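Local coordinates for protein acetoacetate decarboxylase (Sphingomonas wittichii, PDB 5UPB) that is an acetoacetate decarboxylase-like enzyme of the lyase class whose own reaction may differ from the decarboxylation of acetoacetate, at residues 21-26 and 59-64; 41-46 and 88-93; 207-212 and 243-248. All coordinates share one frame; numbering follows the deposited sequence.

Contact 1. Residues 21-26 and 59-64; sequences YGWGAD and GAFQST
The methylene of S63 sits over one face of the W23 indole, with S63 CB 3.7 Å from the centroid of the five-membered ring and displaced toward its rim near NE1. At the next non-hydrogen-bonded pair, two residues along, A25 CB lies over the F61 ring, 3.9 Å from its centroid, a second CH-pi contact. With each CG anti to its carbonyl carbon (chi1 -73° for W23, -66° for F61), the two aromatic side chains cross obliquely and meet between these pairs, W23 CD1 to F61 CD2 at 4.1 Å.

This is an antiparallel pairing of strands 21-34 and 53-65 in the beta-rich acetoacetate decarboxylase fold. G22 with T64, G24 with Q62 and D26 with A60 are hydrogen-bonded pairs, each closed by two N-H to O bonds; Q62 N to G24 O measures 2.8 Å. On the other face, turned to the second subunit, Q62 NE2 donates to T64 OG1 at 2.9 Å, nearly straight at 167° and in the amide plane. Q62 OE1 accepts from H132 N and N135 ND2 of the second subunit, while D26 OD1 bonds to H132 NE2 of the same subunit.

Helix 108-116 covers the W23-S63 side through W109 and R113. Strand 80-92 flanks 59-64, where Y81 stacks on F61, and strand 235-249 flanks 21-26, where F247 stacks on W23.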
loop_
_atom_site.group_PDB
_atom_site.type_symbol
_atom_site.label_atom_id
_atom_site.label_comp_id
_atom_site.label_asym_id
_atom_site.label_seq_id
_atom_site.Cartn_x
_atom_site.Cartn_y
_atom_site.Cartn_z
ATOM N N TYR A 21 -25.726 -4.218 -7.682
ATOM C CA TYR A 21 -24.831 -4.792 -6.679
ATOM C C TYR A 21 -25.512 -4.965 -5.329
ATOM O O TYR A 21 -26.497 -4.288 -5.013
ATOM C CB TYR A 21 -23.606 -3.938 -6.501
ATOM C CG TYR A 21 -22.598 -4.234 -7.604
ATOM C CD1 TYR A 21 -22.770 -3.777 -8.908
ATOM C CD2 TYR A 21 -21.457 -4.976 -7.314
ATOM C CE1 TYR A 21 -21.825 -4.078 -9.894
ATOM C CE2 TYR A 21 -20.518 -5.266 -8.279
ATOM C CZ TYR A 21 -20.699 -4.817 -9.553
ATOM O OH TYR A 21 -19.737 -5.157 -10.465
ATOM N N GLY A 22 -24.996 -5.929 -4.566
ATOM C CA GLY A 22 -25.323 -6.057 -3.165
ATOM C C GLY A 22 -24.068 -5.914 -2.336
ATOM O O GLY A 22 -22.986 -6.339 -2.740
ATOM N N TRP A 23 -24.244 -5.364 -1.145
ATOM C CA TRP A 23 -23.195 -5.128 -0.170
ATOM C C TRP A 23 -23.522 -5.763 1.166
ATOM O O TRP A 23 -24.667 -5.698 1.634
ATOM C CB TRP A 23 -23.025 -3.627 0.092
ATOM C CG TRP A 23 -22.357 -2.813 -1.003
ATOM C CD1 TRP A 23 -21.080 -2.330 -0.976
ATOM C CD2 TRP A 23 -22.953 -2.331 -2.217
ATOM N NE1 TRP A 23 -20.834 -1.573 -2.124
ATOM C CE2 TRP A 23 -21.974 -1.562 -2.894
ATOM C CE3 TRP A 23 -24.230 -2.464 -2.796
ATOM C CZ2 TRP A 23 -22.228 -0.946 -4.128
ATOM C CZ3 TRP A 23 -24.497 -1.847 -4.007
ATOM C CH2 TRP A 23 -23.485 -1.098 -4.673
ATOM N N GLY A 24 -22.499 -6.295 1.830
ATOM C CA GLY A 24 -22.524 -6.452 3.270
ATOM C C GLY A 24 -21.370 -5.697 3.889
ATOM O O GLY A 24 -20.312 -5.535 3.275
ATOM N N ALA A 25 -21.585 -5.208 5.092
ATOM C CA ALA A 25 -20.592 -4.332 5.713
ATOM C C ALA A 25 -20.669 -4.400 7.221
ATOM O O ALA A 25 -21.748 -4.603 7.810
ATOM C CB ALA A 25 -20.786 -2.875 5.285
ATOM N N ASP A 26 -19.523 -4.188 7.841
ATOM C CA ASP A 26 -19.440 -3.864 9.259
ATOM C C ASP A 26 -19.063 -2.398 9.398
ATOM O O ASP A 26 -18.137 -1.930 8.729
ATOM C CB ASP A 26 -18.446 -4.776 9.970
ATOM C CG ASP A 26 -18.810 -6.248 9.851
ATOM O OD1 ASP A 26 -20.008 -6.576 9.738
ATOM O OD2 ASP A 26 -17.916 -7.080 9.888
ATOM N N GLY A 59 -15.966 1.866 7.707
ATOM C CA GLY A 59 -16.568 0.569 7.456
ATOM C C GLY A 59 -15.708 -0.336 6.601
ATOM O O GLY A 59 -14.876 0.109 5.786
ATOM N N ALA A 60 -15.945 -1.626 6.783
ATOM C CA ALA A 60 -15.394 -2.687 5.942
ATOM C C ALA A 60 -16.517 -3.280 5.113
ATOM O O ALA A 60 -17.480 -3.840 5.668
ATOM C CB ALA A 60 -14.710 -3.749 6.820
ATOM N N PHE A 61 -16.394 -3.149 3.789
ATOM C CA PHE A 61 -17.450 -3.457 2.842
ATOM C C PHE A 61 -17.075 -4.643 1.974
ATOM O O PHE A 61 -15.909 -4.862 1.634
ATOM C CB PHE A 61 -17.765 -2.249 1.928
ATOM C CG PHE A 61 -18.350 -1.088 2.627
ATOM C CD1 PHE A 61 -17.550 -0.240 3.371
ATOM C CD2 PHE A 61 -19.715 -0.853 2.583
ATOM C CE1 PHE A 61 -18.124 0.854 4.076
ATOM C CE2 PHE A 61 -20.272 0.208 3.275
ATOM C CZ PHE A 61 -19.468 1.054 4.021
ATOM N N GLN A 62 -18.101 -5.371 1.576
ATOM C CA GLN A 62 -17.967 -6.500 0.659
ATOM C C GLN A 62 -19.093 -6.407 -0.366
ATOM O O GLN A 62 -20.283 -6.527 -0.014
ATOM C CB GLN A 62 -18.003 -7.808 1.444
ATOM C CG GLN A 62 -17.621 -9.041 0.634
ATOM C CD GLN A 62 -18.779 -9.555 -0.184
ATOM O OE1 GLN A 62 -19.767 -10.062 0.343
ATOM N NE2 GLN A 62 -18.686 -9.395 -1.473
ATOM N N SER A 63 -18.747 -6.174 -1.635
ATOM C CA SER A 63 -19.743 -5.970 -2.681
ATOM C C SER A 63 -19.673 -7.089 -3.719
ATOM O O SER A 63 -18.625 -7.718 -3.924
ATOM C CB SER A 63 -19.565 -4.612 -3.360
ATOM O OG SER A 63 -18.318 -4.583 -4.025
ATOM N N THR A 64 -20.830 -7.373 -4.317
ATOM C CA THR A 64 -21.008 -8.453 -5.282
ATOM C C THR A 64 -21.987 -8.041 -6.371
ATOM O O THR A 64 -23.102 -7.593 -6.080
ATOM C CB THR A 64 -21.532 -9.707 -4.601
ATOM O OG1 THR A 64 -20.648 -10.058 -3.544
ATOM C CG2 THR A 64 -21.633 -10.851 -5.572
#

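Contact 2. Residues 41-46 and 88-93; sequences ALLPAG and IACTHG
L42 and L43 meet I88 and C90 in a small aliphatic cluster where the weakly bonded last turn of helix 36-42 gives way to loop. The I88 CD1 methyl touches both L42 CB and L42 CD1, each at 3.9 Å, and the two side chains cross at about a right angle. The branches of I88 are divided between neighbours: chi1 (-59°) puts CG1 on the L42 side and an anti chi2 (170°) carries CD1 on to L42, whereas CG2 approaches L43 CD2 at 4.1 Å. L43 is shared in the same manner, its other methyl, CD1, packing on C90 CB at 4.0 Å.

In the acetoacetate decarboxylase family fold, built around curled, mainly antiparallel beta sheet, this places the turn between helix 36-42 and strand 48-50 against one face of strand 80-92. The CA 42 to 46 and CA 88 to 92 directions differ by 11°, and no direct hydrogen bond joins the two segments. F99 and F102 of strand 95-105, V49 and F232 continue the apolar surroundings.

Between the two segments, polar atoms meet at the G46 end. G46 O approaches the imidazole edge of H92, 3.4 Å from CD2 and near the ring plane. A water bridges the chains, donating to G46 O at 2.8 Å and accepting from G93 N at 3.2 Å. The backbone of G46 has a positive phi, a conformation in which a CB would press on the preceding carbonyl oxygen. H92 NE2 turns to E256 OE1, in a weak hydrogen bond.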
loop_
_atom_site.group_PDB
_atom_site.type_symbol
_atom_site.label_atom_id
_atom_site.label_comp_id
_atom_site.label_asym_id
_atom_site.label_seq_id
_atom_site.Cartn_x
_atom_site.Cartn_y
_atom_site.Cartn_z
ATOM N N ALA A 41 -22.085 25.294 3.488
ATOM C CA ALA A 41 -21.105 25.666 2.464
ATOM C C ALA A 41 -20.591 24.457 1.680
ATOM O O ALA A 41 -20.124 24.606 0.546
ATOM C CB ALA A 41 -19.950 26.417 3.133
ATOM N N LEU A 42 -20.623 23.265 2.269
ATOM C CA LEU A 42 -20.190 22.063 1.574
ATOM C C LEU A 42 -21.296 21.429 0.751
ATOM O O LEU A 42 -21.021 20.489 -0.010
ATOM C CB LEU A 42 -19.681 21.022 2.571
ATOM C CG LEU A 42 -18.480 21.404 3.418
ATOM C CD1 LEU A 42 -18.177 20.266 4.416
ATOM C CD2 LEU A 42 -17.273 21.736 2.506
ATOM N N LEU A 43 -22.541 21.866 0.939
ATOM C CA LEU A 43 -23.613 21.196 0.231
ATOM C C LEU A 43 -23.771 21.776 -1.153
ATOM O O LEU A 43 -23.747 22.995 -1.314
ATOM C CB LEU A 43 -24.938 21.345 0.965
ATOM C CG LEU A 43 -24.992 20.662 2.323
ATOM C CD1 LEU A 43 -26.307 20.985 3.031
ATOM C CD2 LEU A 43 -24.850 19.178 2.096
ATOM N N PRO A 44 -24.016 20.938 -2.150
ATOM C CA PRO A 44 -24.338 21.476 -3.468
ATOM C C PRO A 44 -25.702 22.157 -3.466
ATOM O O PRO A 44 -26.545 21.942 -2.592
ATOM C CB PRO A 44 -24.355 20.231 -4.362
ATOM C CG PRO A 44 -24.725 19.119 -3.457
ATOM C CD PRO A 44 -24.083 19.461 -2.130
ATOM N N ALA A 45 -25.878 23.044 -4.436
ATOM C CA ALA A 45 -27.102 23.825 -4.540
ATOM C C ALA A 45 -28.324 22.918 -4.615
ATOM O O ALA A 45 -28.330 21.914 -5.337
ATOM C CB ALA A 45 -27.044 24.723 -5.774
ATOM N N GLY A 46 -29.350 23.250 -3.838
ATOM C CA GLY A 46 -30.585 22.488 -3.836
ATOM C C GLY A 46 -30.754 21.616 -2.615
ATOM O O GLY A 46 -31.863 21.107 -2.385
ATOM N N ILE A 88 -23.296 14.698 5.830
ATOM C CA ILE A 88 -24.056 15.831 6.358
ATOM C C ILE A 88 -25.543 15.534 6.236
ATOM O O ILE A 88 -26.034 15.206 5.148
ATOM C CB ILE A 88 -23.695 17.117 5.600
ATOM C CG1 ILE A 88 -22.193 17.379 5.739
ATOM C CG2 ILE A 88 -24.544 18.299 6.089
ATOM C CD1 ILE A 88 -21.662 18.481 4.832
ATOM N N ALA A 89 -26.266 15.657 7.346
ATOM C CA ALA A 89 -27.714 15.510 7.276
ATOM C C ALA A 89 -28.306 16.731 6.587
ATOM O O ALA A 89 -27.918 17.866 6.875
ATOM C CB ALA A 89 -28.313 15.331 8.670
ATOM N N CYS A 90 -29.222 16.494 5.646
ATOM C CA CYS A 90 -29.774 17.560 4.819
ATOM C C CYS A 90 -31.143 17.134 4.288
ATOM O O CYS A 90 -31.641 16.036 4.569
ATOM C CB CYS A 90 -28.818 17.930 3.686
ATOM S SG CYS A 90 -28.389 16.562 2.590
ATOM N N THR A 91 -31.751 18.038 3.514
ATOM C CA THR A 91 -33.051 17.819 2.902
ATOM C C THR A 91 -33.046 18.336 1.470
ATOM O O THR A 91 -32.351 19.303 1.132
ATOM C CB THR A 91 -34.172 18.538 3.662
ATOM O OG1 THR A 91 -33.794 19.913 3.877
ATOM C CG2 THR A 91 -34.413 17.868 4.967
ATOM N N HIS A 92 -33.854 17.685 0.642
ATOM C CA HIS A 92 -34.173 18.127 -0.712
ATOM C C HIS A 92 -35.688 18.243 -0.724
ATOM O O HIS A 92 -36.394 17.226 -0.718
ATOM C CB HIS A 92 -33.677 17.149 -1.778
ATOM C CG HIS A 92 -33.980 17.591 -3.177
ATOM N ND1 HIS A 92 -34.892 16.943 -3.979
ATOM C CD2 HIS A 92 -33.455 18.585 -3.932
ATOM C CE1 HIS A 92 -34.953 17.547 -5.152
ATOM N NE2 HIS A 92 -34.077 18.535 -5.155
ATOM N N GLY A 93 -36.184 19.471 -0.683
ATOM C CA GLY A 93 -37.596 19.656 -0.447
ATOM C C GLY A 93 -37.849 19.263 0.990
ATOM O O GLY A 93 -37.228 19.812 1.906
HETATM O O HOH W 1 -34.178 21.917 -0.944
#

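Contact 3. Residues 207-212 and 243-248; sequences LRVGDI and YSYGFR
R208 and G246 exchange two backbone hydrogen bonds, R208 N to G246 O and G246 N to R208 O, both 2.8 Å long. G210 and S244 form a second such pair, in which S244 N reaches G210 O at 2.9 Å. These are the hydrogen-bonded pairs of an antiparallel beta pairing between strands 206-221 and 235-249 of the acetoacetate decarboxylase family fold; L207-F247 and V209-Y245 are the non-hydrogen-bonded ones.

The polar side chains on the R208 and S244 face turn to the subunit interface. S244 OG is hydrogen-bonded to D26 OD1, and D211 OD2 to Y134 OH of the second subunit; the ring of the same Y134 makes a cation-pi contact with R208. A water 2.7 Å from S244 OG also donates weakly to D211 OD2.

Mainly apolar contacts occupy the opposite face. L207 CD1 comes to the edge of the Y245 ring, in its plane, 3.4 Å from CE1; the carbonyl oxygen of R208 lies at the same ring's edge. An anti relation of V209 CG1 to its carbonyl carbon (chi1 -66°) turns that methyl to the Y245 ring, where it packs on CD1 at 4.0 Å, and more loosely on Y243 CE2.

Beyond G210 the chain turns a corner at D211, whose phi and psi are both positive. The turn brings I212 back toward Y243, with I212 CG1 3.7 Å from Y243 CB. The contact buries D211 O, for which the model holds no hydrogen-bonding partner; Y243 CA lies 3.4 Å from D211 O in a nearly straight CA-H...O contact.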
loop_
_atom_site.group_PDB
_atom_site.type_symbol
_atom_site.label_atom_id
_atom_site.label_comp_id
_atom_site.label_asym_id
_atom_site.label_seq_id
_atom_site.Cartn_x
_atom_site.Cartn_y
_atom_site.Cartn_z
ATOM N N LEU A 207 -32.403 -3.244 2.245
ATOM C CA LEU A 207 -31.716 -2.628 3.375
ATOM C C LEU A 207 -31.845 -3.523 4.592
ATOM O O LEU A 207 -32.958 -3.967 4.902
ATOM C CB LEU A 207 -32.342 -1.260 3.684
ATOM C CG LEU A 207 -32.010 -0.609 5.021
ATOM C CD1 LEU A 207 -30.538 -0.430 5.189
ATOM C CD2 LEU A 207 -32.730 0.727 5.107
ATOM N N ARG A 208 -30.719 -3.815 5.239
ATOM C CA ARG A 208 -30.721 -4.531 6.502
ATOM C C ARG A 208 -29.716 -3.932 7.478
ATOM O O ARG A 208 -28.587 -3.633 7.096
ATOM C CB ARG A 208 -30.422 -6.026 6.315
ATOM C CG ARG A 208 -30.421 -6.782 7.624
ATOM C CD ARG A 208 -30.118 -8.247 7.472
ATOM N NE ARG A 208 -29.990 -8.855 8.791
ATOM C CZ ARG A 208 -29.430 -10.025 9.029
ATOM N NH1 ARG A 208 -28.942 -10.732 8.021
ATOM N NH2 ARG A 208 -29.338 -10.470 10.282
ATOM N N VAL A 209 -30.118 -3.735 8.715
ATOM C CA VAL A 209 -29.214 -3.349 9.795
ATOM C C VAL A 209 -29.459 -4.318 10.940
ATOM O O VAL A 209 -30.609 -4.682 11.230
ATOM C CB VAL A 209 -29.377 -1.884 10.238
ATOM C CG1 VAL A 209 -28.946 -0.952 9.105
ATOM C CG2 VAL A 209 -30.844 -1.594 10.656
ATOM N N GLY A 210 -28.388 -4.714 11.612
ATOM C CA GLY A 210 -28.519 -5.628 12.733
ATOM C C GLY A 210 -27.209 -5.703 13.483
ATOM O O GLY A 210 -26.250 -5.004 13.160
ATOM N N ASP A 211 -27.179 -6.548 14.508
ATOM C CA ASP A 211 -26.004 -6.709 15.376
ATOM C C ASP A 211 -25.462 -5.361 15.824
ATOM O O ASP A 211 -24.291 -5.022 15.642
ATOM C CB ASP A 211 -24.928 -7.548 14.685
ATOM C CG ASP A 211 -25.386 -8.986 14.464
ATOM O OD1 ASP A 211 -25.590 -9.677 15.482
ATOM O OD2 ASP A 211 -25.605 -9.407 13.306
ATOM N N ILE A 212 -26.349 -4.599 16.413
ATOM C CA ILE A 212 -26.099 -3.215 16.787
ATOM C C ILE A 212 -25.639 -3.145 18.239
ATOM O O ILE A 212 -26.238 -3.779 19.141
ATOM C CB ILE A 212 -27.364 -2.372 16.580
ATOM C CG1 ILE A 212 -27.848 -2.491 15.145
ATOM C CG2 ILE A 212 -27.109 -0.933 16.919
ATOM C CD1 ILE A 212 -29.288 -1.926 14.947
ATOM N N TYR A 243 -22.257 -1.732 14.004
ATOM C CA TYR A 243 -23.357 -2.563 13.546
ATOM C C TYR A 243 -22.988 -3.194 12.224
ATOM O O TYR A 243 -21.983 -2.840 11.584
ATOM C CB TYR A 243 -24.643 -1.764 13.408
ATOM C CG TYR A 243 -24.547 -0.621 12.431
ATOM C CD1 TYR A 243 -24.043 0.596 12.823
ATOM C CD2 TYR A 243 -25.028 -0.748 11.133
ATOM C CE1 TYR A 243 -23.985 1.659 11.932
ATOM C CE2 TYR A 243 -24.982 0.294 10.251
ATOM C CZ TYR A 243 -24.469 1.505 10.656
ATOM O OH TYR A 243 -24.430 2.549 9.758
ATOM N N SER A 244 -23.865 -4.089 11.785
ATOM C CA SER A 244 -23.744 -4.692 10.464
ATOM C C SER A 244 -24.863 -4.194 9.569
ATOM O O SER A 244 -25.985 -3.896 10.014
ATOM C CB SER A 244 -23.736 -6.207 10.554
ATOM O OG SER A 244 -22.639 -6.596 11.354
ATOM N N TYR A 245 -24.555 -4.181 8.284
ATOM C CA TYR A 245 -25.393 -3.539 7.306
ATOM C C TYR A 245 -25.318 -4.255 5.979
ATOM O O TYR A 245 -24.235 -4.601 5.501
ATOM C CB TYR A 245 -24.775 -2.129 7.179
ATOM C CG TYR A 245 -25.330 -1.141 6.214
ATOM C CD1 TYR A 245 -26.645 -1.124 5.881
ATOM C CD2 TYR A 245 -24.473 -0.242 5.578
ATOM C CE1 TYR A 245 -27.135 -0.208 4.999
ATOM C CE2 TYR A 245 -24.944 0.677 4.680
ATOM C CZ TYR A 245 -26.276 0.695 4.385
ATOM O OH TYR A 245 -26.765 1.602 3.460
ATOM N N GLY A 246 -26.468 -4.354 5.337
ATOM C CA GLY A 246 -26.543 -4.917 4.004
ATOM C C GLY A 246 -27.465 -4.055 3.176
ATOM O O GLY A 246 -28.468 -3.530 3.679
ATOM N N PHE A 247 -27.161 -3.960 1.877
ATOM C CA PHE A 247 -28.019 -3.153 1.023
ATOM C C PHE A 247 -27.795 -3.525 -0.435
ATOM O O PHE A 247 -26.799 -4.165 -0.799
ATOM C CB PHE A 247 -27.757 -1.654 1.247
ATOM C CG PHE A 247 -26.309 -1.215 1.010
ATOM C CD1 PHE A 247 -25.354 -1.268 2.019
ATOM C CD2 PHE A 247 -25.941 -0.747 -0.217
ATOM C CE1 PHE A 247 -24.040 -0.863 1.780
ATOM C CE2 PHE A 247 -24.595 -0.326 -0.458
ATOM C CZ PHE A 247 -23.678 -0.404 0.556
ATOM N N ARG A 248 -28.761 -3.124 -1.262
ATOM C CA ARG A 248 -28.684 -3.202 -2.702
ATOM C C ARG A 248 -28.987 -1.803 -3.166
ATOM O O ARG A 248 -29.975 -1.209 -2.724
ATOM C CB ARG A 248 -29.688 -4.170 -3.356
ATOM C CG ARG A 248 -29.403 -5.679 -3.326
ATOM C CD ARG A 248 -30.579 -6.422 -4.049
ATOM N NE ARG A 248 -30.386 -7.853 -4.345
ATOM C CZ ARG A 248 -30.918 -8.885 -3.677
ATOM N NH1 ARG A 248 -31.726 -8.718 -2.623
ATOM N NH2 ARG A 248 -30.638 -10.117 -4.088
HETATM O O HOH W 2 -22.672 -9.198 12.221
#

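Contacts 1 and 3 are successive pairings in the same sheet, their centres 10 Å apart: strand 21-34 lies between strands 53-65 and 235-249, and 206-221 follows. Probable backbone hydrogen bonds join them, A25 N to Y245 O at 2.7 Å and W23 N to F247 O at 2.8 Å. Both also touch the second subunit. Contact 2 lies about 26 Å from contact 1 and 25 Å from contact 3, centre to centre, on the opposite side of the chain's centre from contact 1. It is joined to contact 1 through neighbouring strands 53-65 and 80-92 and by the chain from strand 21-34 to helix 36-42; its nearest atoms are about 14 Å from contact 1 and 13 Å from contact 3.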